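Local atomic coordinates of pyocin-S2 (Pseudomonas aeruginosa, PDB entry 4QKO), a protein that breaks down chromosomal DNA and blocks lipid synthesis in sensitive cells, its C-terminal HNH nuclease domain, the part held here, being bound by its immunity protein. Residues B[56-59]-B[60-64]; B[64-67]-B[68-71]. All coordinates share one frame; numbering follows the deposited sequence.

Contact 1: B[56-59]-B[60-64]; sequences FWIA and VANDP
Val60 lays its CG2 methyl against two aromatic rings one turn back in the C-terminal part of helix 49-62, in the HNH nuclease domain. CG2 sits 3.9 Å from Phe56 CE1 and 4.0 Å from Trp57 CE3, meeting both rings obliquely. Those rings are themselves fitted together: Phe56 turns an edge to the indole of Trp57, and Phe56 CD1 stands over the centre of one indole face, 3.6 Å above its plane. CG of Phe56 lies opposite its own backbone N (chi1 175°), whereas CG of Trp57 lies beside its N (chi1 -67°); with these two torsions the ring edge of Phe56 comes to a face of the indole. Large apolar groups suit this buried side: Ile33 touches Phe56, and Met78 of helix 72-78 packs on Trp57 and Val60. Ala61 has only a methyl on that side, allowing Leu75 and Met78 to come close to the backbone. Regular helical bonds hold the turn, among them Ala61 N to Trp57 O at 3.0 Å with an N-H...O angle of 162°. Asp63, where the chain leaves the helix, sends OD2 to the backbone N of Leu66 and the amide of Gln36. On the solvent side Ile58 and Asn62 run alongside each other, pointing the same way, with Ile58 CG2 3.7 Å from Asn62 ND2.

Contact 2: B[64-67]-B[68-71]; sequences PELS and KQFN
Leu66 O receives Gln69 N at 3.0 Å from above the carbonyl plane, and Phe70 brings its ring edge to the same oxygen, CD2 standing 3.3 Å from Leu66 O. The Leu66 side chain packs inward on Trp21 and Ile37. Glu65 O takes a weak bond from Lys68 N at 3.4 Å and one from a water, whose 2.5 Å distance to Glu65 O is unusually short and should be read with caution. Gln69 NE2 serves both this water and Ser18 O while OE1 takes Trp21 N, so both ends of the amide are engaged. Over the outer surface Glu65 and Lys68 lie alongside each other and close a salt bridge. Lys68 NZ meets Glu65 OE1 at 3.0 Å on its syn side, 27° out of the carboxylate plane, with a weaker bond to OE2. Bends in both chains, at chi2 of Glu65 (-54°) and chi3 of Lys68 (-66°), bring the charged ends together, and long flexible residues suit this exposed place. Ser67 turns its hydroxyl back to Asp63 O. Bonds from Lys68, Gln69 and Phe70 to the third residue before them, the first and last weak, make consecutive 3-10-like turns; beyond them Asn71 is the N-cap of helix 72-78, its OD1 capping Ser74 N.

The two contacts follow one another along the chain and share Pro64; neither encloses nor crosses the other. Contact 1 lies in the last turn of helix 49-62, and contact 2 forms the compact connection that leads into helix 72-78. Each closes only local turns, yet the chain folds back enough for them to meet: Ala61 O approaches Ser67 CB to 3.3 Å, and Val60 CG1 rests 3.9 Å from Phe70 CE2. Both also lean on Leu75 and Met78, so the two helices and their connection share one apolar interior. At the far end of contact 2, Asn71 ND2 bonds to Leu54 O and Asp63 OD2, both of the immunity protein chain.

Contact 1: B[56-59]-B[60-64]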
ATOM      1  N   PHE B  56      11.690  -6.566  -1.001  1.00 17.23           N
ATOM      2  CA  PHE B  56      10.619  -7.367  -0.468  1.00 16.48           C
ATOM      3  C   PHE B  56       9.286  -7.158  -1.216  1.00 16.37           C
ATOM      4  O   PHE B  56       8.649  -8.128  -1.662  1.00 13.74           O
ATOM      5  CB  PHE B  56      10.458  -7.043   1.003  1.00 17.59           C
ATOM      6  CG  PHE B  56       9.311  -7.726   1.639  1.00 17.46           C
ATOM      7  CD1 PHE B  56       8.049  -7.179   1.586  1.00 18.63           C
ATOM      8  CD2 PHE B  56       9.497  -8.897   2.293  1.00 18.64           C
ATOM      9  CE1 PHE B  56       6.994  -7.867   2.131  1.00 18.76           C
ATOM     10  CE2 PHE B  56       8.452  -9.590   2.860  1.00 20.37           C
ATOM     11  CZ  PHE B  56       7.177  -9.060   2.785  1.00 19.04           C
ATOM     12  N   TRP B  57       8.847  -5.907  -1.386  1.00 15.23           N
ATOM     13  CA  TRP B  57       7.601  -5.708  -2.120  1.00 16.19           C
ATOM     14  C   TRP B  57       7.669  -6.019  -3.625  1.00 16.01           C
ATOM     15  O   TRP B  57       6.717  -6.436  -4.230  1.00 13.53           O
ATOM     16  CB  TRP B  57       7.037  -4.295  -1.872  1.00 15.64           C
ATOM     17  CG  TRP B  57       6.625  -4.194  -0.461  1.00 15.32           C
ATOM     18  CD1 TRP B  57       7.209  -3.426   0.464  1.00 16.74           C
ATOM     19  CD2 TRP B  57       5.562  -4.885   0.200  1.00 15.08           C
ATOM     20  NE1 TRP B  57       6.596  -3.623   1.717  1.00 16.77           N
ATOM     21  CE2 TRP B  57       5.544  -4.462   1.536  1.00 14.86           C
ATOM     22  CE3 TRP B  57       4.600  -5.805  -0.214  1.00 16.15           C
ATOM     23  CZ2 TRP B  57       4.623  -4.962   2.468  1.00 15.41           C
ATOM     24  CZ3 TRP B  57       3.691  -6.286   0.702  1.00 15.41           C
ATOM     25  CH2 TRP B  57       3.696  -5.897   1.987  1.00 15.01           C
ATOM     26  N   ILE B  58       8.834  -5.862  -4.227  1.00 17.64           N
ATOM     27  CA  ILE B  58       8.969  -6.294  -5.636  1.00 18.81           C
ATOM     28  C   ILE B  58       8.799  -7.808  -5.758  1.00 17.02           C
ATOM     29  O   ILE B  58       8.107  -8.276  -6.652  1.00 17.49           O
ATOM     30  CB  ILE B  58      10.320  -5.827  -6.227  1.00 21.76           C
ATOM     31  CG1 ILE B  58      10.258  -4.309  -6.501  1.00 21.30           C
ATOM     32  CG2 ILE B  58      10.646  -6.615  -7.486  1.00 22.01           C
ATOM     33  CD1 ILE B  58      11.633  -3.623  -6.400  1.00 23.61           C
ATOM     34  N   ALA B  59       9.341  -8.537  -4.810  1.00 16.68           N
ATOM     35  CA  ALA B  59       9.222  -9.997  -4.778  1.00 17.35           C
ATOM     36  C   ALA B  59       7.794 -10.460  -4.603  1.00 16.92           C
ATOM     37  O   ALA B  59       7.334 -11.397  -5.236  1.00 15.79           O
ATOM     38  CB  ALA B  59      10.096 -10.570  -3.684  1.00 17.02           C
ATOM     39  N   VAL B  60       7.090  -9.801  -3.689  1.00 16.87           N
ATOM     40  CA  VAL B  60       5.638 -10.053  -3.544  1.00 16.62           C
ATOM     41  C   VAL B  60       4.861  -9.848  -4.842  1.00 17.95           C
ATOM     42  O   VAL B  60       4.051 -10.755  -5.292  1.00 16.98           O
ATOM     43  CB  VAL B  60       5.063  -9.169  -2.436  1.00 17.08           C
ATOM     44  CG1 VAL B  60       3.557  -9.336  -2.355  1.00 17.23           C
ATOM     45  CG2 VAL B  60       5.689  -9.585  -1.126  1.00 16.79           C
ATOM     46  N   ALA B  61       5.108  -8.700  -5.456  1.00 18.03           N
ATOM     47  CA  ALA B  61       4.376  -8.322  -6.661  1.00 19.50           C
ATOM     48  C   ALA B  61       4.651  -9.275  -7.860  1.00 21.41           C
ATOM     49  O   ALA B  61       3.756  -9.499  -8.685  1.00 23.06           O
ATOM     50  CB  ALA B  61       4.696  -6.887  -7.046  1.00 20.77           C
ATOM     51  N   ASN B  62       5.849  -9.859  -7.900  1.00 23.23           N
ATOM     52  CA  ASN B  62       6.222 -10.899  -8.901  1.00 28.05           C
ATOM     53  C   ASN B  62       5.831 -12.319  -8.551  1.00 26.21           C
ATOM     54  O   ASN B  62       6.014 -13.207  -9.348  1.00 30.20           O
ATOM     55  CB  ASN B  62       7.740 -10.936  -9.098  1.00 31.65           C
ATOM     56  CG  ASN B  62       8.289  -9.699  -9.801  1.00 40.15           C
ATOM     57  OD1 ASN B  62       7.590  -9.011 -10.539  1.00 44.30           O
ATOM     58  ND2 ASN B  62       9.596  -9.433  -9.584  1.00 46.24           N
ATOM     59  N   ASP B  63       5.355 -12.582  -7.352  1.00 21.90           N
ATOM     60  CA  ASP B  63       5.039 -13.957  -6.984  1.00 23.51           C
ATOM     61  C   ASP B  63       3.731 -14.388  -7.617  1.00 24.69           C
ATOM     62  O   ASP B  63       2.744 -13.701  -7.479  1.00 25.32           O
ATOM     63  CB  ASP B  63       4.922 -14.147  -5.457  1.00 22.42           C
ATOM     64  CG  ASP B  63       4.700 -15.580  -5.078  1.00 25.04           C
ATOM     65  OD1 ASP B  63       5.612 -16.343  -5.351  1.00 25.04           O
ATOM     66  OD2 ASP B  63       3.641 -15.993  -4.570  1.00 25.66           O
ATOM     67  N   PRO B  64       3.729 -15.515  -8.349  1.00 27.18           N
ATOM     68  CA  PRO B  64       2.475 -15.938  -8.992  1.00 29.73           C
ATOM     69  C   PRO B  64       1.300 -16.126  -8.044  1.00 26.53           C
ATOM     70  O   PRO B  64       0.173 -15.832  -8.428  1.00 29.06           O
ATOM     71  CB  PRO B  64       2.835 -17.271  -9.702  1.00 30.28           C
ATOM     72  CG  PRO B  64       4.309 -17.274  -9.793  1.00 31.33           C
ATOM     73  CD  PRO B  64       4.906 -16.281  -8.827  1.00 28.21           C
TER

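Contact 2: B[64-67]-B[68-71]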
ATOM      1  N   PRO B  64       3.729 -15.515  -8.349  1.00 27.18           N
ATOM      2  CA  PRO B  64       2.475 -15.938  -8.992  1.00 29.73           C
ATOM      3  C   PRO B  64       1.300 -16.126  -8.044  1.00 26.53           C
ATOM      4  O   PRO B  64       0.173 -15.832  -8.428  1.00 29.06           O
ATOM      5  CB  PRO B  64       2.835 -17.271  -9.702  1.00 30.28           C
ATOM      6  CG  PRO B  64       4.309 -17.274  -9.793  1.00 31.33           C
ATOM      7  CD  PRO B  64       4.906 -16.281  -8.827  1.00 28.21           C
ATOM      8  N   GLU B  65       1.522 -16.594  -6.835  1.00 25.19           N
ATOM      9  CA  GLU B  65       0.381 -16.803  -5.945  1.00 26.32           C
ATOM     10  C   GLU B  65      -0.069 -15.544  -5.196  1.00 23.30           C
ATOM     11  O   GLU B  65      -1.285 -15.207  -5.153  1.00 24.20           O
ATOM     12  CB  GLU B  65       0.629 -17.993  -5.003  1.00 31.46           C
ATOM     13  CG  GLU B  65       0.577 -19.351  -5.728  1.00 37.41           C
ATOM     14  CD  GLU B  65      -0.737 -19.559  -6.520  1.00 44.79           C
ATOM     15  OE1 GLU B  65      -1.860 -19.309  -5.981  1.00 42.09           O
ATOM     16  OE2 GLU B  65      -0.654 -19.967  -7.710  1.00 50.61           O
ATOM     17  N   LEU B  66       0.870 -14.865  -4.560  1.00 20.90           N
ATOM     18  CA  LEU B  66       0.554 -13.681  -3.777  1.00 20.01           C
ATOM     19  C   LEU B  66       0.087 -12.547  -4.635  1.00 19.62           C
ATOM     20  O   LEU B  66      -0.743 -11.780  -4.211  1.00 18.13           O
ATOM     21  CB  LEU B  66       1.791 -13.213  -3.011  1.00 20.77           C
ATOM     22  CG  LEU B  66       2.272 -14.167  -1.925  1.00 22.91           C
ATOM     23  CD1 LEU B  66       3.712 -13.857  -1.492  1.00 22.96           C
ATOM     24  CD2 LEU B  66       1.287 -14.117  -0.740  1.00 23.48           C
ATOM     25  N   SER B  67       0.597 -12.404  -5.847  1.00 19.17           N
ATOM     26  CA  SER B  67       0.156 -11.259  -6.666  1.00 20.57           C
ATOM     27  C   SER B  67      -1.319 -11.313  -7.032  1.00 21.68           C
ATOM     28  O   SER B  67      -1.903 -10.285  -7.248  1.00 24.26           O
ATOM     29  CB  SER B  67       1.021 -11.118  -7.939  1.00 21.74           C
ATOM     30  OG  SER B  67       0.772 -12.206  -8.769  1.00 23.31           O
ATOM     31  N   LYS B  68      -1.934 -12.473  -6.992  1.00 22.78           N
ATOM     32  CA  LYS B  68      -3.397 -12.568  -7.168  1.00 25.61           C
ATOM     33  C   LYS B  68      -4.235 -11.877  -6.065  1.00 23.82           C
ATOM     34  O   LYS B  68      -5.433 -11.601  -6.269  1.00 24.34           O
ATOM     35  CB  LYS B  68      -3.840 -14.051  -7.299  1.00 29.82           C
ATOM     36  CG  LYS B  68      -3.023 -14.788  -8.341  1.00 33.81           C
ATOM     37  CD  LYS B  68      -3.593 -16.102  -8.822  1.00 39.66           C
ATOM     38  CE  LYS B  68      -3.636 -17.173  -7.751  1.00 42.06           C
ATOM     39  NZ  LYS B  68      -3.597 -18.543  -8.361  1.00 46.68           N
ATOM     40  N   GLN B  69      -3.620 -11.566  -4.921  1.00 21.77           N
ATOM     41  CA  GLN B  69      -4.318 -11.010  -3.785  1.00 20.88           C
ATOM     42  C   GLN B  69      -4.309  -9.504  -3.789  1.00 20.52           C
ATOM     43  O   GLN B  69      -4.717  -8.885  -2.788  1.00 20.63           O
ATOM     44  CB  GLN B  69      -3.716 -11.536  -2.462  1.00 20.58           C
ATOM     45  CG  GLN B  69      -3.629 -13.079  -2.429  1.00 22.27           C
ATOM     46  CD  GLN B  69      -3.089 -13.668  -1.112  1.00 22.99           C
ATOM     47  OE1 GLN B  69      -3.016 -13.020  -0.106  1.00 23.56           O
ATOM     48  NE2 GLN B  69      -2.772 -14.922  -1.139  1.00 25.48           N
ATOM     49  N   PHE B  70      -3.736  -8.914  -4.835  1.00 17.90           N
ATOM     50  CA  PHE B  70      -3.574  -7.468  -4.932  1.00 18.49           C
ATOM     51  C   PHE B  70      -4.161  -6.969  -6.216  1.00 19.58           C
ATOM     52  O   PHE B  70      -3.973  -7.596  -7.241  1.00 21.84           O
ATOM     53  CB  PHE B  70      -2.084  -7.043  -4.849  1.00 18.39           C
ATOM     54  CG  PHE B  70      -1.471  -7.391  -3.526  1.00 17.33           C
ATOM     55  CD1 PHE B  70      -1.516  -6.547  -2.503  1.00 16.98           C
ATOM     56  CD2 PHE B  70      -0.848  -8.649  -3.331  1.00 17.53           C
ATOM     57  CE1 PHE B  70      -0.977  -6.894  -1.243  1.00 17.18           C
ATOM     58  CE2 PHE B  70      -0.355  -9.008  -2.106  1.00 17.57           C
ATOM     59  CZ  PHE B  70      -0.396  -8.124  -1.053  1.00 16.94           C
ATOM     60  N   ASN B  71      -4.836  -5.817  -6.172  1.00 18.13           N
ATOM     61  CA  ASN B  71      -5.405  -5.310  -7.379  1.00 17.96           C
ATOM     62  C   ASN B  71      -4.386  -4.579  -8.224  1.00 18.66           C
ATOM     63  O   ASN B  71      -3.262  -4.358  -7.799  1.00 16.97           O
ATOM     64  CB  ASN B  71      -6.670  -4.455  -7.088  1.00 18.74           C
ATOM     65  CG  ASN B  71      -6.372  -3.000  -6.842  1.00 18.55           C
ATOM     66  OD1 ASN B  71      -5.377  -2.673  -6.259  1.00 18.16           O
ATOM     67  ND2 ASN B  71      -7.280  -2.104  -7.295  1.00 18.78           N
TER
HETATM   68  O   HOH W   1      -3.253 -16.186  -3.872  1.00 23.04           O